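Local coordinates for Alr4995 protein (PDB 6LRF) that probably hydrolyses arginine through its guanidine-modifying domain and, as a bifunctional enzyme, also carries an ornithine cyclodeaminase activity, at residues D212-E224 with L256-R268. Sequence-based numbering, arbitrary orientation.
Sequences DAVNFACNTVNVE and LKAGGAAKCLTLR
F216 and N219 hold the loop of residues 256-268 at two places, one apolar and one polar. F216 is the positive-phi residue of the Schellman motif that ends helix 210-213. With CG anti to its carbonyl carbon (chi1 -75°), its ring reaches L256, whose CG lies 3.5 Å from F216 CD2. The ring edge meets a carbonyl, F216 CE1 standing 3.3 Å from G259 O, an oxygen that is hydrogen-bonded to Y167 OH. G259 closes a second Schellman motif, where glycine readily adopts the positive phi. An alanine in place of F216 would remove the ring and probably open a gap beside L256 and leave the G259 carbonyl without the F216 ring edge beside it, though Y167 would still bond to it.

Along N219, CB lies 4.1 Å from A261 CB, and CG packs 3.6 Å from K263 CB. OD1 accepts the backbone N-H of C264 at 3.0 Å (154°), the donor tilted from the carbonyl plane, and a weak one from A261 N. On the other branch, ND2 donates to D170 O and comes within 3.5 Å of C264 SG. An amide suits this buried place because it accepts from one loop and donates to another. The backbone adds a nearly straight bond, K263 N to N219 O (3.1 Å, 164°), although the donor stands above the carbonyl plane. The aliphatic part of K263 runs beside T220, while V221 CG2 packs against A262 and T266, with F7 and L48 nearby.

In guanidine-modifying enzymes the nucleophile is a cysteine late in the domain, and C264 is consistent with that place. Gripping its backbone N-H while the same amide lies beside its sulfur, N219 probably helps to position this cysteine.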
loop_
_atom_site.group_PDB
_atom_site.type_symbol
_atom_site.label_atom_id
_atom_site.label_comp_id
_atom_site.label_asym_id
_atom_site.label_seq_id
_atom_site.Cartn_x
_atom_site.Cartn_y
_atom_site.Cartn_z
ATOM N N ASP B 212 35.279 14.087 5.634
ATOM C CA ASP B 212 36.667 14.303 5.218
ATOM C C ASP B 212 36.860 14.013 3.728
ATOM O O ASP B 212 37.616 14.704 3.046
ATOM C CB ASP B 212 37.624 13.431 6.041
ATOM C CG ASP B 212 37.861 13.979 7.448
ATOM O OD1 ASP B 212 38.623 14.968 7.584
ATOM O OD2 ASP B 212 37.303 13.408 8.416
ATOM N N ALA B 213 36.169 12.989 3.237
ATOM C CA ALA B 213 36.249 12.593 1.835
ATOM C C ALA B 213 35.832 13.706 0.862
ATOM O O ALA B 213 36.527 13.952 -0.124
ATOM C CB ALA B 213 35.411 11.355 1.603
ATOM N N VAL B 214 34.721 14.391 1.135
ATOM C CA VAL B 214 34.245 15.438 0.229
ATOM C C VAL B 214 35.089 16.718 0.354
ATOM O O VAL B 214 34.943 17.661 -0.426
ATOM C CB VAL B 214 32.760 15.765 0.479
ATOM C CG1 VAL B 214 31.918 14.520 0.320
ATOM C CG2 VAL B 214 32.576 16.333 1.882
ATOM N N ASN B 215 35.968 16.742 1.346
ATOM C CA ASN B 215 36.973 17.789 1.452
ATOM C C ASN B 215 38.306 17.386 0.808
ATOM O O ASN B 215 39.312 18.093 0.963
ATOM C CB ASN B 215 37.201 18.158 2.917
ATOM C CG ASN B 215 36.212 19.183 3.408
ATOM O OD1 ASN B 215 36.455 20.389 3.315
ATOM N ND2 ASN B 215 35.076 18.715 3.910
ATOM N N PHE B 216 38.290 16.253 0.098
ATOM C CA PHE B 216 39.460 15.710 -0.599
ATOM C C PHE B 216 40.595 15.349 0.349
ATOM O O PHE B 216 41.763 15.595 0.044
ATOM C CB PHE B 216 39.985 16.697 -1.634
ATOM C CG PHE B 216 39.152 16.786 -2.873
ATOM C CD1 PHE B 216 39.616 16.250 -4.068
ATOM C CD2 PHE B 216 37.924 17.437 -2.860
ATOM C CE1 PHE B 216 38.857 16.342 -5.234
ATOM C CE2 PHE B 216 37.163 17.537 -4.017
ATOM C CZ PHE B 216 37.625 16.988 -5.206
ATOM N N ALA B 217 40.250 14.778 1.498
ATOM C CA ALA B 217 41.251 14.306 2.448
ATOM C C ALA B 217 42.193 13.264 1.828
ATOM O O ALA B 217 43.379 13.211 2.162
ATOM C CB ALA B 217 40.570 13.726 3.697
ATOM N N CYS B 218 41.662 12.437 0.932
ATOM C CA CYS B 218 42.456 11.374 0.323
ATOM C C CYS B 218 43.421 11.917 -0.712
ATOM O O CYS B 218 44.412 11.259 -1.066
ATOM C CB CYS B 218 41.546 10.335 -0.316
ATOM S SG CYS B 218 40.745 9.311 0.904
ATOM N N ASN B 219 43.111 13.120 -1.192
ATOM C CA ASN B 219 43.930 13.826 -2.173
ATOM C C ASN B 219 45.117 14.512 -1.488
ATOM O O ASN B 219 45.253 15.733 -1.492
ATOM C CB ASN B 219 43.077 14.838 -2.927
ATOM C CG ASN B 219 43.525 15.026 -4.348
ATOM O OD1 ASN B 219 43.934 16.130 -4.741
ATOM N ND2 ASN B 219 43.461 13.950 -5.140
ATOM N N THR B 220 45.986 13.680 -0.930
ATOM C CA THR B 220 47.032 14.102 -0.024
ATOM C C THR B 220 48.414 13.818 -0.586
ATOM O O THR B 220 48.657 12.734 -1.138
ATOM C CB THR B 220 46.881 13.383 1.322
ATOM O OG1 THR B 220 45.865 14.036 2.086
ATOM C CG2 THR B 220 48.191 13.382 2.101
ATOM N N VAL B 221 49.311 14.794 -0.455
ATOM C CA VAL B 221 50.713 14.603 -0.809
ATOM C C VAL B 221 51.468 14.053 0.394
ATOM O O VAL B 221 51.366 14.580 1.502
ATOM C CB VAL B 221 51.347 15.911 -1.296
ATOM C CG1 VAL B 221 52.794 15.686 -1.689
ATOM C CG2 VAL B 221 50.562 16.451 -2.480
ATOM N N ASN B 222 52.197 12.966 0.173
ATOM C CA ASN B 222 52.962 12.315 1.220
ATOM C C ASN B 222 54.444 12.503 0.959
ATOM O O ASN B 222 54.950 12.062 -0.076
ATOM C CB ASN B 222 52.616 10.822 1.295
ATOM C CG ASN B 222 53.269 10.114 2.479
ATOM O OD1 ASN B 222 53.631 8.934 2.390
ATOM N ND2 ASN B 222 53.411 10.828 3.597
ATOM N N VAL B 223 55.126 13.185 1.875
ATOM C CA VAL B 223 56.581 13.279 1.833
ATOM C C VAL B 223 57.143 12.652 3.113
ATOM O O VAL B 223 57.170 13.284 4.170
ATOM C CB VAL B 223 57.056 14.732 1.679
ATOM C CG1 VAL B 223 58.435 14.765 1.036
ATOM C CG2 VAL B 223 56.078 15.515 0.819
ATOM N N GLU B 224 57.580 11.401 2.992
ATOM C CA GLU B 224 57.872 10.503 4.123
ATOM C C GLU B 224 56.829 10.615 5.234
ATOM O O GLU B 224 55.759 10.018 5.135
ATOM C CB GLU B 224 59.281 10.751 4.686
ATOM C CG GLU B 224 59.699 9.855 5.902
ATOM C CD GLU B 224 59.094 8.433 5.898
ATOM O OE1 GLU B 224 59.219 7.723 4.871
ATOM O OE2 GLU B 224 58.517 8.009 6.935
ATOM N N LEU B 256 39.275 22.957 -5.594
ATOM C CA LEU B 256 38.169 22.038 -5.318
ATOM C C LEU B 256 37.002 22.347 -6.249
ATOM O O LEU B 256 36.145 21.501 -6.463
ATOM C CB LEU B 256 37.718 22.118 -3.857
ATOM C CG LEU B 256 38.103 20.954 -2.934
ATOM C CD1 LEU B 256 39.558 21.052 -2.512
ATOM C CD2 LEU B 256 37.186 20.857 -1.708
ATOM N N LYS B 257 36.989 23.560 -6.810
ATOM C CA LYS B 257 35.966 23.979 -7.776
ATOM C C LYS B 257 36.075 23.267 -9.121
ATOM O O LYS B 257 35.076 23.138 -9.837
ATOM C CB LYS B 257 36.035 25.487 -8.017
ATOM C CG LYS B 257 35.731 26.346 -6.801
ATOM C CD LYS B 257 35.776 27.816 -7.181
ATOM C CE LYS B 257 35.414 28.716 -6.014
ATOM N NZ LYS B 257 35.231 30.129 -6.459
ATOM N N ALA B 258 37.285 22.827 -9.475
ATOM C CA ALA B 258 37.482 22.063 -10.706
ATOM C C ALA B 258 37.566 20.566 -10.417
ATOM O O ALA B 258 37.741 19.761 -11.326
ATOM C CB ALA B 258 38.729 22.529 -11.430
ATOM N N GLY B 259 37.458 20.206 -9.143
ATOM C CA GLY B 259 37.431 18.813 -8.741
ATOM C C GLY B 259 38.789 18.218 -8.407
ATOM O O GLY B 259 38.970 16.996 -8.505
ATOM N N GLY B 260 39.740 19.064 -8.009
ATOM C CA GLY B 260 41.055 18.595 -7.594
ATOM C C GLY B 260 41.612 19.313 -6.378
ATOM O O GLY B 260 41.158 20.395 -6.029
ATOM N N ALA B 261 42.588 18.704 -5.711
ATOM C CA ALA B 261 43.232 19.355 -4.568
ATOM C C ALA B 261 44.739 19.096 -4.577
ATOM O O ALA B 261 45.366 19.088 -5.641
ATOM C CB ALA B 261 42.614 18.887 -3.247
ATOM N N ALA B 262 45.312 18.876 -3.398
ATOM C CA ALA B 262 46.768 18.821 -3.254
ATOM C C ALA B 262 47.409 17.757 -4.151
ATOM O O ALA B 262 48.228 18.082 -5.006
ATOM C CB ALA B 262 47.142 18.584 -1.803
ATOM N N LYS B 263 47.023 16.498 -3.969
ATOM C CA LYS B 263 47.617 15.407 -4.733
ATOM C C LYS B 263 47.424 15.606 -6.248
ATOM O O LYS B 263 48.312 15.271 -7.032
ATOM C CB LYS B 263 47.019 14.067 -4.276
ATOM C CG LYS B 263 47.541 12.814 -4.987
ATOM C CD LYS B 263 48.956 12.437 -4.551
ATOM C CE LYS B 263 49.177 10.924 -4.627
ATOM N NZ LYS B 263 48.797 10.249 -3.355
ATOM N N CYS B 264 46.277 16.163 -6.654
ATOM C CA CYS B 264 45.983 16.385 -8.072
ATOM C C CYS B 264 46.935 17.392 -8.694
ATOM O O CYS B 264 47.236 17.318 -9.883
ATOM C CB CYS B 264 44.543 16.879 -8.268
ATOM S SG CYS B 264 43.275 15.595 -8.198
ATOM N N LEU B 265 47.396 18.336 -7.875
ATOM C CA LEU B 265 48.240 19.433 -8.337
ATOM C C LEU B 265 49.724 19.042 -8.439
ATOM O O LEU B 265 50.554 19.848 -8.865
ATOM C CB LEU B 265 48.068 20.635 -7.398
ATOM C CG LEU B 265 46.722 21.358 -7.561
ATOM C CD1 LEU B 265 46.485 22.369 -6.433
ATOM C CD2 LEU B 265 46.642 22.027 -8.929
ATOM N N THR B 266 50.036 17.800 -8.064
ATOM C CA THR B 266 51.409 17.305 -7.998
ATOM C C THR B 266 51.570 15.959 -8.708
ATOM O O THR B 266 50.634 15.163 -8.788
ATOM C CB THR B 266 51.900 17.109 -6.527
ATOM O OG1 THR B 266 51.249 15.965 -5.942
ATOM C CG2 THR B 266 51.640 18.346 -5.667
ATOM N N LEU B 267 52.776 15.699 -9.197
ATOM C CA LEU B 267 53.135 14.379 -9.691
ATOM C C LEU B 267 54.525 14.030 -9.167
ATOM O O LEU B 267 55.487 14.764 -9.410
ATOM C CB LEU B 267 53.092 14.350 -11.216
ATOM C CG LEU B 267 53.513 13.051 -11.898
ATOM C CD1 LEU B 267 52.580 11.905 -11.535
ATOM C CD2 LEU B 267 53.560 13.251 -13.391
ATOM N N ARG B 268 54.636 12.937 -8.422
ATOM C CA ARG B 268 55.943 12.488 -7.957
ATOM C C ARG B 268 56.706 11.828 -9.108
ATOM O O ARG B 268 56.281 10.800 -9.635
ATOM C CB ARG B 268 55.793 11.523 -6.782
ATOM C CG ARG B 268 57.098 10.899 -6.316
ATOM C CD ARG B 268 57.014 10.428 -4.868
ATOM N NE ARG B 268 58.243 9.747 -4.453
ATOM C CZ ARG B 268 58.610 9.585 -3.186
ATOM N NH1 ARG B 268 57.845 10.062 -2.214
ATOM N NH2 ARG B 268 59.745 8.963 -2.893
HETATM O O HOH W 1 45.714 10.085 -3.222
HETATM O O HOH W 2 54.934 10.455 -2.342
#